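PDB 1T3Q: quinoline 2-oxidoreductase large subunit from Pseudomonas putida, which carries the molybdenum and pterin cytosine dinucleotide cofactor of a molybdenum hydroxylase and probably takes part in oxidising quinoline at its carbon 2. Local coordinates for residues V71-C76 with R273-P278; V207-W212 with I218-T223; V229-A234 with N538-G543; L266-L271 with R277-I282. All coordinates share one frame; numbering follows the deposited sequence.

From the N terminus, V71-C76 opens first, on an outermost strand of a seven-stranded mixed sheet. Its loop closes when interaction 1 brings R273-P278 at the end of helix 263-275 against it. Interaction 2 opens and closes within that loop, as the hairpin of strands 205-211 and 216-221 in the same sheet. The next helix starts interaction 3, which closes only at N538-G543. It therefore crosses interaction 1 and ties this region to the second molybdopterin-binding part of the chain. Interaction 4 lies within the span of interaction 3. It packs helix 263-275 on strand 279-282, neighbour of strand 205-211, and shares R277 and P278 with interaction 1.

Interaction 1 of 4, residues V71-C76 with R273-P278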
loop_
_atom_site.group_PDB
_atom_site.type_symbol
_atom_site.label_atom_id
_atom_site.label_comp_id
_atom_site.label_asym_id
_atom_site.label_seq_id
_atom_site.Cartn_x
_atom_site.Cartn_y
_atom_site.Cartn_z
ATOM N N VAL B 71 -15.350 20.469 -8.738
ATOM C CA VAL B 71 -16.147 20.013 -7.606
ATOM C C VAL B 71 -16.933 18.764 -7.976
ATOM O O VAL B 71 -17.584 18.713 -9.019
ATOM C CB VAL B 71 -17.132 21.091 -7.136
ATOM C CG1 VAL B 71 -17.999 20.540 -6.007
ATOM C CG2 VAL B 71 -16.368 22.321 -6.666
ATOM N N GLU B 72 -16.874 17.760 -7.107
ATOM C CA GLU B 72 -17.561 16.501 -7.348
ATOM C C GLU B 72 -18.753 16.296 -6.427
ATOM O O GLU B 72 -19.644 15.500 -6.722
ATOM C CB GLU B 72 -16.581 15.339 -7.166
ATOM C CG GLU B 72 -15.425 15.361 -8.141
ATOM C CD GLU B 72 -15.864 15.088 -9.563
ATOM O OE1 GLU B 72 -15.196 15.578 -10.497
ATOM O OE2 GLU B 72 -16.870 14.373 -9.750
ATOM N N LEU B 73 -18.784 17.020 -5.319
ATOM C CA LEU B 73 -19.865 16.829 -4.369
ATOM C C LEU B 73 -19.911 17.886 -3.282
ATOM O O LEU B 73 -18.879 18.407 -2.863
ATOM C CB LEU B 73 -19.714 15.438 -3.737
ATOM C CG LEU B 73 -20.600 14.952 -2.581
ATOM C CD1 LEU B 73 -20.388 13.456 -2.402
ATOM C CD2 LEU B 73 -20.266 15.692 -1.293
ATOM N N VAL B 74 -21.121 18.208 -2.836
ATOM C CA VAL B 74 -21.316 19.164 -1.754
ATOM C C VAL B 74 -22.455 18.626 -0.889
ATOM O O VAL B 74 -23.560 18.409 -1.379
ATOM C CB VAL B 74 -21.695 20.565 -2.270
ATOM C CG1 VAL B 74 -21.900 21.505 -1.092
ATOM C CG2 VAL B 74 -20.603 21.103 -3.180
ATOM N N TRP B 75 -22.173 18.400 0.390
ATOM C CA TRP B 75 -23.173 17.879 1.321
ATOM C C TRP B 75 -23.491 18.860 2.434
ATOM O O TRP B 75 -22.628 19.626 2.866
ATOM C CB TRP B 75 -22.682 16.589 1.987
ATOM C CG TRP B 75 -22.841 15.325 1.199
ATOM C CD1 TRP B 75 -23.475 15.166 -0.001
ATOM C CD2 TRP B 75 -22.374 14.028 1.582
ATOM N NE1 TRP B 75 -23.429 13.846 -0.388
ATOM C CE2 TRP B 75 -22.759 13.126 0.566
ATOM C CE3 TRP B 75 -21.663 13.538 2.689
ATOM C CZ2 TRP B 75 -22.459 11.762 0.622
ATOM C CZ3 TRP B 75 -21.364 12.180 2.743
ATOM C CH2 TRP B 75 -21.763 11.309 1.716
ATOM N N CYS B 76 -24.737 18.836 2.897
ATOM C CA CYS B 76 -25.137 19.673 4.016
ATOM C C CYS B 76 -25.556 18.681 5.104
ATOM O O CYS B 76 -25.480 17.470 4.899
ATOM C CB CYS B 76 -26.294 20.604 3.632
ATOM S SG CYS B 76 -27.831 19.780 3.189
ATOM N N ARG B 273 -17.229 6.305 -0.061
ATOM C CA ARG B 273 -18.184 5.286 -0.483
ATOM C C ARG B 273 -19.137 5.898 -1.508
ATOM O O ARG B 273 -19.458 5.279 -2.512
ATOM C CB ARG B 273 -18.982 4.754 0.710
ATOM C CG ARG B 273 -19.954 3.631 0.337
ATOM C CD ARG B 273 -20.657 3.045 1.558
ATOM N NE ARG B 273 -21.449 4.053 2.255
ATOM C CZ ARG B 273 -22.207 3.810 3.319
ATOM N NH1 ARG B 273 -22.893 4.796 3.885
ATOM N NH2 ARG B 273 -22.285 2.581 3.813
ATOM N N ALA B 274 -19.577 7.123 -1.251
ATOM C CA ALA B 274 -20.504 7.805 -2.150
ATOM C C ALA B 274 -19.910 8.129 -3.522
ATOM O O ALA B 274 -20.587 8.011 -4.538
ATOM C CB ALA B 274 -21.014 9.089 -1.492
ATOM N N LEU B 275 -18.639 8.521 -3.554
ATOM C CA LEU B 275 -17.997 8.896 -4.812
ATOM C C LEU B 275 -17.240 7.792 -5.542
ATOM O O LEU B 275 -16.935 7.931 -6.727
ATOM C CB LEU B 275 -17.048 10.078 -4.571
ATOM C CG LEU B 275 -17.674 11.369 -4.038
ATOM C CD1 LEU B 275 -16.578 12.339 -3.608
ATOM C CD2 LEU B 275 -18.555 11.995 -5.112
ATOM N N GLY B 276 -16.924 6.707 -4.846
ATOM C CA GLY B 276 -16.191 5.631 -5.488
ATOM C C GLY B 276 -14.743 6.008 -5.754
ATOM O O GLY B 276 -14.103 5.464 -6.650
ATOM N N ARG B 277 -14.231 6.959 -4.983
ATOM C CA ARG B 277 -12.845 7.402 -5.118
ATOM C C ARG B 277 -12.298 7.770 -3.743
ATOM O O ARG B 277 -13.061 8.038 -2.816
ATOM C CB ARG B 277 -12.761 8.614 -6.048
ATOM C CG ARG B 277 -13.147 8.298 -7.481
ATOM C CD ARG B 277 -13.154 9.532 -8.345
ATOM N NE ARG B 277 -11.828 10.130 -8.467
ATOM C CZ ARG B 277 -11.571 11.210 -9.196
ATOM N NH1 ARG B 277 -12.553 11.808 -9.867
ATOM N NH2 ARG B 277 -10.338 11.697 -9.253
ATOM N N PRO B 278 -10.965 7.778 -3.589
ATOM C CA PRO B 278 -10.392 8.127 -2.286
ATOM C C PRO B 278 -10.717 9.573 -1.930
ATOM O O PRO B 278 -10.786 10.440 -2.805
ATOM C CB PRO B 278 -8.887 7.913 -2.493
ATOM C CG PRO B 278 -8.822 6.910 -3.583
ATOM C CD PRO B 278 -9.906 7.375 -4.529
#
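The W75 ring meets A274 through its benzo side: CZ2 lies 3.7 Å from A274 CB. The methyl comes in obliquely, neither squarely over the face nor at the edge. One face of the indole carries L73 CD2 of its own strand, 3.5 Å above the plane and offset toward the rim. L270 and L271 of the same helix also pack on this ring.

L73 is the second apolar bridge. Its CG is anti to the backbone N (chi1 174°), which sends the isobutyl end to the helix. CD1 touches L275 CD2 at 3.6 Å and L275 CG at 3.8 Å. The two leucine side chains cross obliquely. L275 CD2 also comes within 4.0 Å of E72 O, so one methyl serves both neighbours on the strand. L275 packs further on V120 and L43.

To one side, E72 OE1 is 4.6 Å from R277 NH1. The charges are opposite but not in contact, and any attraction is probably modest. R277 NH2 bonds G41 O.

The contact is apolar packing at the surface, without hydrogen bonds. It sets the C-terminal end of a helix against an outermost strand of a mixed sheet. That strand carries a classic beta bulge, E72 and L73 both facing V120 of strand 115-121.

Interaction 2 of 4, residues V207-W212 with I218-T223; sequences VAQYEW and ILWTAT
V207 pairs with W220 by two backbone hydrogen bonds. V207 N gives to W220 O at 2.8 Å, and W220 N gives to V207 O at 2.8 Å. V207 O is also touched by the indole: W220 CE3 lies 3.4 Å away, with the oxygen at the ring edge and in its plane. L219 CA-H makes a further contact with V207 O.

A208 faces L219 in the non-hydrogen-bonded pair that follows. Its CB meets L219 CD1 at 4.0 Å, on the sheet face covered by helix 263-275. A208 CA-H also points to I218 O.

Q209 restores the ladder. Q209 N gives to I218 O at 2.8 Å, and I218 N gives to Q209 O at 3.0 Å. The Q209 chain is extended, with CG anti to the backbone N (chi1 -178°). It runs alongside W220 and points the same way. Its CB sits at the ring edge, and NE2 comes 3.6 Å from W220 CH2. Amide and ring planes are 64° apart. One face of the indole carries I218 CG2, 3.4 Å above the plane.

Past Q209 the first strand runs on toward the hairpin turn. There E211 OE1 forms a salt bridge with R30 of the second subunit.

This is an antiparallel hairpin with strand directions 173° apart. The four bonds satisfy the facing backbone groups of V207, Q209, I218 and W220. W220 NE1 is hydrogen-bonded to a glycerol, probably from the crystallisation liquor. The contact therefore owes its register to the backbone, while the indole edge and the glutamine only lie against each other.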
loop_
_atom_site.group_PDB
_atom_site.type_symbol
_atom_site.label_atom_id
_atom_site.label_comp_id
_atom_site.label_asym_id
_atom_site.label_seq_id
_atom_site.Cartn_x
_atom_site.Cartn_y
_atom_site.Cartn_z
ATOM N N VAL B 207 -7.661 9.697 5.331
ATOM C CA VAL B 207 -7.922 9.422 3.926
ATOM C C VAL B 207 -8.667 8.099 3.867
ATOM O O VAL B 207 -8.208 7.098 4.418
ATOM C CB VAL B 207 -6.608 9.285 3.109
ATOM C CG1 VAL B 207 -6.927 9.021 1.645
ATOM C CG2 VAL B 207 -5.776 10.550 3.244
ATOM N N ALA B 208 -9.823 8.097 3.213
ATOM C CA ALA B 208 -10.616 6.883 3.094
ATOM C C ALA B 208 -10.645 6.387 1.655
ATOM O O ALA B 208 -10.678 7.175 0.714
ATOM C CB ALA B 208 -12.043 7.138 3.585
ATOM N N GLN B 209 -10.625 5.072 1.496
ATOM C CA GLN B 209 -10.684 4.469 0.181
ATOM C C GLN B 209 -11.695 3.337 0.232
ATOM O O GLN B 209 -11.441 2.286 0.834
ATOM C CB GLN B 209 -9.317 3.921 -0.236
ATOM C CG GLN B 209 -9.306 3.324 -1.642
ATOM C CD GLN B 209 -7.927 2.845 -2.057
ATOM O OE1 GLN B 209 -7.402 3.252 -3.095
ATOM N NE2 GLN B 209 -7.335 1.979 -1.247
ATOM N N TYR B 210 -12.851 3.567 -0.379
ATOM C CA TYR B 210 -13.894 2.555 -0.419
ATOM C C TYR B 210 -13.892 1.924 -1.798
ATOM O O TYR B 210 -13.881 2.628 -2.809
ATOM C CB TYR B 210 -15.266 3.171 -0.149
ATOM C CG TYR B 210 -16.347 2.128 -0.069
ATOM C CD1 TYR B 210 -16.566 1.422 1.109
ATOM C CD2 TYR B 210 -17.114 1.804 -1.189
ATOM C CE1 TYR B 210 -17.525 0.410 1.175
ATOM C CE2 TYR B 210 -18.074 0.796 -1.136
ATOM C CZ TYR B 210 -18.273 0.103 0.051
ATOM O OH TYR B 210 -19.210 -0.905 0.111
ATOM N N GLU B 211 -13.896 0.596 -1.838
ATOM C CA GLU B 211 -13.892 -0.141 -3.095
ATOM C C GLU B 211 -15.198 -0.923 -3.225
ATOM O O GLU B 211 -15.404 -1.917 -2.535
ATOM C CB GLU B 211 -12.702 -1.097 -3.136
ATOM C CG GLU B 211 -12.671 -1.954 -4.383
ATOM C CD GLU B 211 -12.670 -1.120 -5.648
ATOM O OE1 GLU B 211 -13.355 -1.511 -6.616
ATOM O OE2 GLU B 211 -11.986 -0.072 -5.673
ATOM N N TRP B 212 -16.073 -0.481 -4.125
ATOM C CA TRP B 212 -17.362 -1.141 -4.282
ATOM C C TRP B 212 -17.302 -2.575 -4.787
ATOM O O TRP B 212 -18.174 -3.373 -4.459
ATOM C CB TRP B 212 -18.294 -0.321 -5.186
ATOM C CG TRP B 212 -17.987 -0.373 -6.651
ATOM C CD1 TRP B 212 -17.176 0.474 -7.354
ATOM C CD2 TRP B 212 -18.526 -1.296 -7.605
ATOM N NE1 TRP B 212 -17.185 0.139 -8.689
ATOM C CE2 TRP B 212 -18.004 -0.944 -8.870
ATOM C CE3 TRP B 212 -19.403 -2.386 -7.514
ATOM C CZ2 TRP B 212 -18.330 -1.643 -10.037
ATOM C CZ3 TRP B 212 -19.728 -3.084 -8.674
ATOM C CH2 TRP B 212 -19.193 -2.706 -9.919
ATOM N N ILE B 218 -10.806 1.086 3.471
ATOM C CA ILE B 218 -9.525 1.270 4.142
ATOM C C ILE B 218 -9.529 2.726 4.581
ATOM O O ILE B 218 -9.743 3.624 3.766
ATOM C CB ILE B 218 -8.312 1.063 3.203
ATOM C CG1 ILE B 218 -8.260 -0.382 2.707
ATOM C CG2 ILE B 218 -7.019 1.397 3.952
ATOM C CD1 ILE B 218 -7.095 -0.655 1.760
ATOM N N LEU B 219 -9.328 2.956 5.870
ATOM C CA LEU B 219 -9.280 4.304 6.399
ATOM C C LEU B 219 -7.916 4.569 7.008
ATOM O O LEU B 219 -7.548 3.953 8.014
ATOM C CB LEU B 219 -10.346 4.510 7.480
ATOM C CG LEU B 219 -10.250 5.842 8.241
ATOM C CD1 LEU B 219 -10.468 7.011 7.287
ATOM C CD2 LEU B 219 -11.294 5.871 9.355
ATOM N N TRP B 220 -7.161 5.462 6.379
ATOM C CA TRP B 220 -5.856 5.863 6.891
ATOM C C TRP B 220 -6.174 7.045 7.790
ATOM O O TRP B 220 -6.864 7.967 7.372
ATOM C CB TRP B 220 -4.947 6.355 5.765
ATOM C CG TRP B 220 -4.327 5.289 4.933
ATOM C CD1 TRP B 220 -3.089 4.730 5.103
ATOM C CD2 TRP B 220 -4.882 4.694 3.758
ATOM N NE1 TRP B 220 -2.841 3.828 4.095
ATOM C CE2 TRP B 220 -3.924 3.788 3.257
ATOM C CE3 TRP B 220 -6.097 4.843 3.078
ATOM C CZ2 TRP B 220 -4.142 3.030 2.100
ATOM C CZ3 TRP B 220 -6.316 4.089 1.926
ATOM C CH2 TRP B 220 -5.340 3.193 1.448
ATOM N N THR B 221 -5.712 7.018 9.032
ATOM C CA THR B 221 -5.977 8.140 9.916
ATOM C C THR B 221 -4.897 8.304 10.971
ATOM O O THR B 221 -4.372 7.321 11.487
ATOM C CB THR B 221 -7.362 8.008 10.610
ATOM O OG1 THR B 221 -7.503 9.055 11.577
ATOM C CG2 THR B 221 -7.516 6.658 11.299
ATOM N N ALA B 222 -4.556 9.556 11.263
ATOM C CA ALA B 222 -3.547 9.867 12.270
ATOM C C ALA B 222 -4.236 9.734 13.627
ATOM O O ALA B 222 -4.647 10.726 14.230
ATOM C CB ALA B 222 -3.031 11.283 12.076
ATOM N N THR B 223 -4.360 8.500 14.094
ATOM C CA THR B 223 -5.030 8.237 15.359
ATOM C C THR B 223 -4.170 7.469 16.350
ATOM O O THR B 223 -3.221 6.774 15.971
ATOM C CB THR B 223 -6.332 7.436 15.119
ATOM O OG1 THR B 223 -6.997 7.214 16.367
ATOM C CG2 THR B 223 -6.013 6.080 14.484
#

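Interaction 3 of 4, residues V229-A234 with N538-G543; sequences VRTMVA and NTYGFG
Y540 reaches T231 with the phenol end of its side chain. From CB the ring is carried toward the helix by CG lying anti to the backbone N (chi1 -172°). Along one edge, CD2 comes no nearer than 4.5 Å to R230 NH2, near the guanidinium plane. Next, CE2 and CZ approach T231 OG1, each at 3.5 Å. At the tip, OH gives a hydrogen bond to T231 OG1 over 2.6 Å. The acceptor lies in the ring plane, and the two side chains cross at about a right angle. OH also lies 3.6 Å from T231 CB.

T231 OG1 is held by more than the phenol. It is also hydrogen-bonded to E241 OE1 and to S227 O. R230 turns elsewhere: NE bonds I244 O, and NH1 forms a salt bridge with D492 of the second subunit. Y610 of that subunit stacks edge-to-face with Y540.

A phenylalanine here has no hydroxyl and would probably leave T231 OG1 without this donor and the helix without its polar tie to the loop.

The contact joins helix 226-237 to a loop a few residues before Y545 and A546 of the molybdenum pocket. With the phenol donating, the T231 hydroxyl can probably give its own proton to E241 OE1 or to the carbonyl S227 O, a short relay of hydrogen bonds.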
loop_
_atom_site.group_PDB
_atom_site.type_symbol
_atom_site.label_atom_id
_atom_site.label_comp_id
_atom_site.label_asym_id
_atom_site.label_seq_id
_atom_site.Cartn_x
_atom_site.Cartn_y
_atom_site.Cartn_z
ATOM N N VAL B 229 -11.375 3.272 16.298
ATOM C CA VAL B 229 -11.918 3.951 15.126
ATOM C C VAL B 229 -12.626 2.967 14.198
ATOM O O VAL B 229 -13.729 3.238 13.717
ATOM C CB VAL B 229 -10.801 4.690 14.350
ATOM C CG1 VAL B 229 -11.354 5.282 13.055
ATOM C CG2 VAL B 229 -10.224 5.796 15.219
ATOM N N ARG B 230 -11.993 1.825 13.947
ATOM C CA ARG B 230 -12.575 0.810 13.077
ATOM C C ARG B 230 -13.957 0.381 13.575
ATOM O O ARG B 230 -14.920 0.349 12.808
ATOM C CB ARG B 230 -11.654 -0.411 12.999
ATOM C CG ARG B 230 -12.246 -1.608 12.243
ATOM C CD ARG B 230 -11.241 -2.733 12.170
ATOM N NE ARG B 230 -11.759 -3.954 11.545
ATOM C CZ ARG B 230 -12.004 -5.086 12.201
ATOM N NH1 ARG B 230 -12.461 -6.149 11.551
ATOM N NH2 ARG B 230 -11.799 -5.156 13.511
ATOM N N THR B 231 -14.048 0.053 14.859
ATOM C CA THR B 231 -15.315 -0.375 15.444
ATOM C C THR B 231 -16.376 0.726 15.406
ATOM O O THR B 231 -17.548 0.448 15.137
ATOM C CB THR B 231 -15.123 -0.826 16.907
ATOM O OG1 THR B 231 -14.096 -1.823 16.971
ATOM C CG2 THR B 231 -16.419 -1.414 17.456
ATOM N N MET B 232 -15.979 1.970 15.668
ATOM C CA MET B 232 -16.938 3.067 15.660
ATOM C C MET B 232 -17.421 3.418 14.256
ATOM O O MET B 232 -18.583 3.794 14.075
ATOM C CB MET B 232 -16.359 4.312 16.345
ATOM C CG MET B 232 -16.039 4.117 17.828
ATOM S SD MET B 232 -17.402 3.395 18.792
ATOM C CE MET B 232 -16.874 1.740 18.852
ATOM N N VAL B 233 -16.544 3.310 13.263
ATOM C CA VAL B 233 -16.963 3.592 11.895
ATOM C C VAL B 233 -18.008 2.545 11.512
ATOM O O VAL B 233 -19.034 2.862 10.900
ATOM C CB VAL B 233 -15.789 3.505 10.898
ATOM C CG1 VAL B 233 -16.316 3.535 9.464
ATOM C CG2 VAL B 233 -14.841 4.672 11.119
ATOM N N ALA B 234 -17.745 1.297 11.889
ATOM C CA ALA B 234 -18.661 0.204 11.585
ATOM C C ALA B 234 -20.040 0.472 12.184
ATOM O O ALA B 234 -21.059 0.315 11.511
ATOM C CB ALA B 234 -18.110 -1.107 12.125
ATOM N N ASN B 538 -4.777 -7.432 12.193
ATOM C CA ASN B 538 -4.503 -8.398 13.256
ATOM C C ASN B 538 -4.317 -7.684 14.589
ATOM O O ASN B 538 -3.790 -6.570 14.644
ATOM C CB ASN B 538 -3.265 -9.239 12.915
ATOM C CG ASN B 538 -3.466 -10.096 11.667
ATOM O OD1 ASN B 538 -3.264 -9.638 10.537
ATOM N ND2 ASN B 538 -3.888 -11.337 11.868
ATOM N N THR B 539 -4.744 -8.364 15.653
ATOM C CA THR B 539 -4.735 -7.891 17.037
ATOM C C THR B 539 -5.849 -6.862 17.200
ATOM O O THR B 539 -6.431 -6.407 16.218
ATOM C CB THR B 539 -3.377 -7.254 17.503
ATOM O OG1 THR B 539 -3.217 -5.943 16.947
ATOM C CG2 THR B 539 -2.205 -8.136 17.112
ATOM N N TYR B 540 -6.155 -6.519 18.443
ATOM C CA TYR B 540 -7.202 -5.550 18.738
ATOM C C TYR B 540 -6.900 -4.895 20.071
ATOM O O TYR B 540 -6.643 -5.584 21.062
ATOM C CB TYR B 540 -8.564 -6.253 18.804
ATOM C CG TYR B 540 -9.729 -5.298 18.910
ATOM C CD1 TYR B 540 -10.049 -4.683 20.118
ATOM C CD2 TYR B 540 -10.490 -4.981 17.786
ATOM C CE1 TYR B 540 -11.102 -3.770 20.205
ATOM C CE2 TYR B 540 -11.541 -4.069 17.861
ATOM C CZ TYR B 540 -11.839 -3.468 19.068
ATOM O OH TYR B 540 -12.855 -2.545 19.133
ATOM N N GLY B 541 -6.930 -3.569 20.108
ATOM C CA GLY B 541 -6.637 -2.884 21.352
ATOM C C GLY B 541 -7.149 -1.462 21.418
ATOM O O GLY B 541 -7.490 -0.866 20.400
ATOM N N PHE B 542 -7.194 -0.916 22.625
ATOM C CA PHE B 542 -7.679 0.440 22.832
ATOM C C PHE B 542 -6.686 1.522 22.402
ATOM O O PHE B 542 -7.040 2.696 22.331
ATOM C CB PHE B 542 -8.075 0.623 24.302
ATOM C CG PHE B 542 -9.455 0.107 24.631
ATOM C CD1 PHE B 542 -9.875 -1.146 24.185
ATOM C CD2 PHE B 542 -10.341 0.880 25.380
ATOM C CE1 PHE B 542 -11.156 -1.619 24.477
ATOM C CE2 PHE B 542 -11.631 0.413 25.681
ATOM C CZ PHE B 542 -12.036 -0.838 25.227
ATOM N N GLY B 543 -5.447 1.131 22.119
ATOM C CA GLY B 543 -4.460 2.104 21.683
ATOM C C GLY B 543 -3.615 2.719 22.782
ATOM O O GLY B 543 -3.614 2.256 23.921
#

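Interaction 4 of 4, residues L266-L271 with R277-I282; sequences LLVCLL and RPVRWI
V268 and L271 of helix 263-275 pack on V279 and W281 of strand 279-282, a helix packed against one face of a mixed sheet. The short segments run nearly antiparallel, at 160°, as helix and strand follow each other through the short connection 276-278. V268 CG1 presses on W281 CB at 3.5 Å, and the two side chains cross at about a right angle. V268 CB also rests 3.8 Å from V279 O.

V279 takes the other half of the contact. Its CG1 is anti to the backbone N (chi1 178°), which turns both methyls to the helix. CG2 meets L271 CB at 3.9 Å, while CG1 lies 4.1 Å from that atom and 4.2 Å from V268 CG1. An alanine in its place would remove both methyls and would probably leave L271 CB and V268 CG1 facing a gap.

The next shell fixes the strand. V279 bonds A208 through the backbone, W281 bonds A206, and R280 bonds L43 and V45. V268 packs on A208, and L271 on V45. S272 OG of the helix is hydrogen-bonded to R277 O, just before the connection enters the strand.

R280 points away from the helix. Its NH1 bonds A35 O, and I282 CG1 sits 3.3 Å above the guanidinium plane, over its centre.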
loop_
_atom_site.group_PDB
_atom_site.type_symbol
_atom_site.label_atom_id
_atom_site.label_comp_id
_atom_site.label_asym_id
_atom_site.label_seq_id
_atom_site.Cartn_x
_atom_site.Cartn_y
_atom_site.Cartn_z
ATOM N N LEU B 266 -15.375 9.853 10.028
ATOM C CA LEU B 266 -16.551 9.170 9.529
ATOM C C LEU B 266 -16.908 9.757 8.174
ATOM O O LEU B 266 -17.218 9.023 7.239
ATOM C CB LEU B 266 -17.727 9.338 10.499
ATOM C CG LEU B 266 -17.521 8.763 11.903
ATOM C CD1 LEU B 266 -18.794 8.950 12.720
ATOM C CD2 LEU B 266 -17.166 7.296 11.810
ATOM N N LEU B 267 -16.834 11.080 8.069
ATOM C CA LEU B 267 -17.180 11.751 6.826
ATOM C C LEU B 267 -16.382 11.283 5.625
ATOM O O LEU B 267 -16.962 11.025 4.572
ATOM C CB LEU B 267 -17.064 13.267 6.986
ATOM C CG LEU B 267 -18.158 13.912 7.845
ATOM C CD1 LEU B 267 -17.796 15.352 8.146
ATOM C CD2 LEU B 267 -19.512 13.831 7.115
ATOM N N VAL B 268 -15.061 11.156 5.750
ATOM C CA VAL B 268 -14.300 10.712 4.588
ATOM C C VAL B 268 -14.712 9.315 4.140
ATOM O O VAL B 268 -14.712 9.021 2.947
ATOM C CB VAL B 268 -12.767 10.763 4.824
ATOM C CG1 VAL B 268 -12.325 12.216 4.943
ATOM C CG2 VAL B 268 -12.393 9.984 6.079
ATOM N N CYS B 269 -15.083 8.459 5.088
ATOM C CA CYS B 269 -15.515 7.109 4.736
ATOM C C CYS B 269 -16.824 7.185 3.964
ATOM O O CYS B 269 -16.998 6.515 2.945
ATOM C CB CYS B 269 -15.712 6.257 5.991
ATOM S SG CYS B 269 -14.179 5.924 6.893
ATOM N N LEU B 270 -17.746 8.006 4.459
ATOM C CA LEU B 270 -19.039 8.171 3.810
ATOM C C LEU B 270 -18.861 8.782 2.425
ATOM O O LEU B 270 -19.493 8.359 1.465
ATOM C CB LEU B 270 -19.946 9.066 4.661
ATOM C CG LEU B 270 -20.397 8.490 6.008
ATOM C CD1 LEU B 270 -21.199 9.529 6.766
ATOM C CD2 LEU B 270 -21.231 7.236 5.780
ATOM N N LEU B 271 -17.983 9.773 2.331
ATOM C CA LEU B 271 -17.725 10.450 1.068
ATOM C C LEU B 271 -17.065 9.539 0.042
ATOM O O LEU B 271 -17.446 9.537 -1.132
ATOM C CB LEU B 271 -16.862 11.690 1.311
ATOM C CG LEU B 271 -17.566 12.838 2.043
ATOM C CD1 LEU B 271 -16.544 13.853 2.541
ATOM C CD2 LEU B 271 -18.578 13.497 1.098
ATOM N N ARG B 277 -14.231 6.959 -4.983
ATOM C CA ARG B 277 -12.845 7.402 -5.118
ATOM C C ARG B 277 -12.298 7.770 -3.743
ATOM O O ARG B 277 -13.061 8.038 -2.816
ATOM C CB ARG B 277 -12.761 8.614 -6.048
ATOM C CG ARG B 277 -13.147 8.298 -7.481
ATOM C CD ARG B 277 -13.154 9.532 -8.345
ATOM N NE ARG B 277 -11.828 10.130 -8.467
ATOM C CZ ARG B 277 -11.571 11.210 -9.196
ATOM N NH1 ARG B 277 -12.553 11.808 -9.867
ATOM N NH2 ARG B 277 -10.338 11.697 -9.253
ATOM N N PRO B 278 -10.965 7.778 -3.589
ATOM C CA PRO B 278 -10.392 8.127 -2.286
ATOM C C PRO B 278 -10.717 9.573 -1.930
ATOM O O PRO B 278 -10.786 10.440 -2.805
ATOM C CB PRO B 278 -8.887 7.913 -2.493
ATOM C CG PRO B 278 -8.822 6.910 -3.583
ATOM C CD PRO B 278 -9.906 7.375 -4.529
ATOM N N VAL B 279 -10.928 9.829 -0.646
ATOM C CA VAL B 279 -11.228 11.178 -0.179
ATOM C C VAL B 279 -10.267 11.538 0.940
ATOM O O VAL B 279 -10.215 10.870 1.978
ATOM C CB VAL B 279 -12.674 11.293 0.334
ATOM C CG1 VAL B 279 -12.926 12.700 0.858
ATOM C CG2 VAL B 279 -13.647 10.952 -0.788
ATOM N N ARG B 280 -9.515 12.609 0.715
ATOM C CA ARG B 280 -8.506 13.085 1.644
ATOM C C ARG B 280 -8.926 14.305 2.453
ATOM O O ARG B 280 -9.395 15.304 1.900
ATOM C CB ARG B 280 -7.235 13.408 0.848
ATOM C CG ARG B 280 -6.075 14.056 1.607
ATOM C CD ARG B 280 -4.947 14.254 0.601
ATOM N NE ARG B 280 -3.659 14.657 1.153
ATOM C CZ ARG B 280 -3.290 15.914 1.367
ATOM N NH1 ARG B 280 -2.089 16.173 1.858
ATOM N NH2 ARG B 280 -4.121 16.911 1.098
ATOM N N TRP B 281 -8.752 14.203 3.769
ATOM C CA TRP B 281 -9.048 15.292 4.691
ATOM C C TRP B 281 -7.793 15.624 5.491
ATOM O O TRP B 281 -7.374 14.842 6.342
ATOM C CB TRP B 281 -10.156 14.903 5.676
ATOM C CG TRP B 281 -10.231 15.807 6.891
ATOM C CD1 TRP B 281 -10.484 17.149 6.903
ATOM C CD2 TRP B 281 -10.049 15.423 8.265
ATOM N NE1 TRP B 281 -10.470 17.626 8.193
ATOM C CE2 TRP B 281 -10.205 16.589 9.050
ATOM C CE3 TRP B 281 -9.772 14.207 8.906
ATOM C CZ2 TRP B 281 -10.096 16.577 10.447
ATOM C CZ3 TRP B 281 -9.663 14.191 10.297
ATOM C CH2 TRP B 281 -9.825 15.373 11.051
ATOM N N ILE B 282 -7.190 16.772 5.200
ATOM C CA ILE B 282 -6.013 17.237 5.925
ATOM C C ILE B 282 -6.391 18.647 6.362
ATOM O O ILE B 282 -6.450 19.567 5.544
ATOM C CB ILE B 282 -4.758 17.296 5.018
ATOM C CG1 ILE B 282 -4.422 15.899 4.490
ATOM C CG2 ILE B 282 -3.585 17.879 5.799
ATOM C CD1 ILE B 282 -4.027 14.895 5.571
#